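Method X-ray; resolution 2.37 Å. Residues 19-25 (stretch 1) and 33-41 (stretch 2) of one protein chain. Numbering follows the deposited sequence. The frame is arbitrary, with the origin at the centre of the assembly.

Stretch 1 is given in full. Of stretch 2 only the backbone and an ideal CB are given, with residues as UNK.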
# COMPACT_ATOMS: atom_id res chain seq x y z
N GLY A 19 1.15 -0.75 22.07
CA GLY A 19 0.37 0.46 22.23
C GLY A 19 1.12 1.65 21.68
O GLY A 19 2.33 1.58 21.49
N THR A 20 0.41 2.74 21.41
CA THR A 20 1.04 3.94 20.88
C THR A 20 0.50 5.21 21.52
O THR A 20 -0.60 5.23 22.08
CB THR A 20 0.86 4.08 19.34
OG1 THR A 20 -0.52 4.29 19.04
CG2 THR A 20 1.37 2.85 18.60
N ARG A 21 1.29 6.28 21.43
CA ARG A 21 0.80 7.63 21.72
C ARG A 21 -0.17 8.07 20.62
O ARG A 21 -0.27 7.42 19.58
CB ARG A 21 1.97 8.60 21.84
CG ARG A 21 2.51 9.09 20.49
CD ARG A 21 3.39 10.34 20.59
NE ARG A 21 2.72 11.46 21.26
CZ ARG A 21 2.94 11.82 22.52
NH1 ARG A 21 3.81 11.16 23.27
NH2 ARG A 21 2.28 12.85 23.03
N ILE A 22 -0.89 9.15 20.87
CA ILE A 22 -1.80 9.70 19.87
C ILE A 22 -1.24 11.01 19.31
O ILE A 22 -1.11 12.00 20.04
CB ILE A 22 -3.20 9.94 20.44
CG1 ILE A 22 -3.80 8.62 20.93
CG2 ILE A 22 -4.10 10.58 19.40
CD1 ILE A 22 -5.13 8.78 21.64
N GLY A 23 -0.91 11.01 18.02
CA GLY A 23 -0.35 12.20 17.40
C GLY A 23 1.13 12.28 17.68
O GLY A 23 1.75 11.29 18.08
N THR A 24 1.72 13.46 17.48
CA THR A 24 3.13 13.65 17.79
C THR A 24 3.26 14.96 18.58
O THR A 24 2.44 15.24 19.45
CB THR A 24 4.01 13.69 16.52
OG1 THR A 24 3.50 12.75 15.56
CG2 THR A 24 5.46 13.34 16.84
N SER A 25 4.28 15.75 18.27
CA SER A 25 4.50 17.02 18.96
C SER A 25 5.15 18.00 18.00
O SER A 25 5.73 17.60 16.99
CB SER A 25 5.38 16.81 20.20
OG SER A 25 6.74 16.63 19.84
N UNK A 33 12.05 13.83 14.32
CA UNK A 33 12.09 12.60 15.08
C UNK A 33 10.92 11.66 14.82
O UNK A 33 10.86 11.02 13.77
CB UNK A 33 12.14 12.93 16.57
N UNK A 34 9.98 11.59 15.76
CA UNK A 34 8.88 10.63 15.72
C UNK A 34 7.87 10.91 14.61
O UNK A 34 7.21 11.94 14.61
CB UNK A 34 8.16 10.62 17.07
N UNK A 35 7.77 9.99 13.66
CA UNK A 35 6.66 9.97 12.71
C UNK A 35 5.59 9.00 13.19
O UNK A 35 5.78 7.78 13.15
CB UNK A 35 7.15 9.58 11.31
N UNK A 36 4.46 9.53 13.67
CA UNK A 36 3.38 8.68 14.17
C UNK A 36 2.06 8.94 13.45
O UNK A 36 1.46 10.00 13.61
CB UNK A 36 3.20 8.90 15.67
N UNK A 37 1.61 7.96 12.65
CA UNK A 37 0.40 8.09 11.82
C UNK A 37 -0.89 8.02 12.63
O UNK A 37 -1.94 8.45 12.14
CB UNK A 37 0.38 6.99 10.75
N UNK A 38 -0.82 7.48 13.84
CA UNK A 38 -1.99 7.39 14.70
C UNK A 38 -2.36 8.77 15.22
O UNK A 38 -1.62 9.37 15.99
CB UNK A 38 -1.74 6.43 15.86
N UNK A 39 -3.50 9.28 14.78
CA UNK A 39 -3.91 10.64 15.13
C UNK A 39 -5.36 10.69 15.60
O UNK A 39 -6.11 9.73 15.44
CB UNK A 39 -3.72 11.57 13.93
N UNK A 40 -5.73 11.82 16.20
CA UNK A 40 -7.09 12.02 16.69
C UNK A 40 -8.04 12.41 15.56
O UNK A 40 -7.72 13.27 14.74
CB UNK A 40 -7.11 13.09 17.78
N UNK A 41 -9.20 11.77 15.53
CA UNK A 41 -10.23 12.11 14.55
C UNK A 41 -11.11 13.22 15.10
O UNK A 41 -11.77 13.05 16.12
CB UNK A 41 -11.07 10.88 14.19

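Position 33 lies beyond the reach of stretch 1. Its backbone angles (phi/psi -96/-105) are uncommon for a residue with a side chain, so a small or flexible residue would suit it, although others are not excluded; it is Gly-33.

At position 34 the CA-to-CB bond points toward stretch 1, and the ideal CB already lies 3.8 Å from CG2 of Thr-24. A methyl group there and the aliphatic part of Arg-21 beyond it favour a nonpolar side chain of medium size, such as leucine, isoleucine or methionine. The residue is Leu-34, with chi1 in t, and its CD2 packs 3.8 Å from CD of Arg-21.

Position 35 points away from stretch 1, which sets no requirement on it; the residue is Asp-35.

Position 36 is the most constrained. Its CB points toward stretch 1 and is 3.7 Å from O of Gly-23, while O of Arg-21 lies further along the same side. Two carbonyl oxygens call for a donor, ideally one with two hydrogens at the end of a short arm; asparagine fits well, and a longer amide or a hydroxyl could serve in part. Asn-36 meets both acceptors: its ND2 donates to O of Arg-21 at 3.0 Å and to O of Gly-23 at 2.9 Å. The amide thus bridges the backbone on either side of Ile-22. Its OD1 accepts a bond from the backbone N of position 38 at 3.2 Å, which helps hold the amide in place.

Position 37 points away, and its phi of -74° is compatible with proline among many residues; it is Pro-37.

At position 38 the backbone itself is engaged, since N of Gly-23 donates to its O at 2.7 Å. The CB points toward stretch 1, 4.0 Å from OG1 of Thr-20 and 4.1 Å from O of Arg-21. A compact side chain such as valine, threonine or alanine would suit. In Val-38, CG2 reaches to 3.8 Å from OG1 of Thr-20, and CG1 approaches O of Arg-21 at 4.0 Å.

Position 39 points away, although its CA is 4.5 Å from CA of Gly-23, so many residues would be tolerated. Ile-39 occupies this extended site.

At position 40 the CB leaves sideways, 4.2 Å from CG2 of Ile-22, so an aliphatic residue or a long chain with an aliphatic stem could pack there. The residue is Arg-40; CD1 of Ile-22 lies over one face of its guanidinium, 4.0 Å from NH2, which is also hydrogen-bonded elsewhere in the structure.

Position 41 is out of reach; it is Asp-41.

Stretch 2, residues 33-41: GLDNPVIRD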
# COMPACT_ATOMS: atom_id res chain seq x y z
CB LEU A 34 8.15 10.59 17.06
CG LEU A 34 6.99 9.60 17.22
CD1 LEU A 34 7.37 8.23 16.67
CD2 LEU A 34 6.59 9.49 18.68
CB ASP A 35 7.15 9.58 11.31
CG ASP A 35 6.01 9.28 10.35
OD1 ASP A 35 4.96 9.96 10.42
OD2 ASP A 35 6.16 8.35 9.52
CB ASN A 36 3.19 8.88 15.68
CG ASN A 36 2.06 8.04 16.25
OD1 ASN A 36 1.70 7.00 15.70
ND2 ASN A 36 1.49 8.50 17.36
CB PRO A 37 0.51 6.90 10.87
CG PRO A 37 1.25 5.88 11.66
CD PRO A 37 2.24 6.64 12.49
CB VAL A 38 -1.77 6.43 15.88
CG1 VAL A 38 -2.99 6.40 16.78
CG2 VAL A 38 -1.43 5.04 15.38
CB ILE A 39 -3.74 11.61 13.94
CG1 ILE A 39 -4.62 11.18 12.76
CG2 ILE A 39 -2.28 11.68 13.51
CD1 ILE A 39 -4.68 12.20 11.65
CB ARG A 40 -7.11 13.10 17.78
CG ARG A 40 -8.42 13.20 18.54
CD ARG A 40 -8.57 12.08 19.55
NE ARG A 40 -7.77 12.31 20.75
CZ ARG A 40 -7.96 11.69 21.91
NH1 ARG A 40 -8.94 10.80 22.03
NH2 ARG A 40 -7.18 11.96 22.94
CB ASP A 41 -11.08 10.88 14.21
CG ASP A 41 -12.20 11.20 13.24
OD1 ASP A 41 -13.09 10.34 13.07
OD2 ASP A 41 -12.20 12.30 12.66
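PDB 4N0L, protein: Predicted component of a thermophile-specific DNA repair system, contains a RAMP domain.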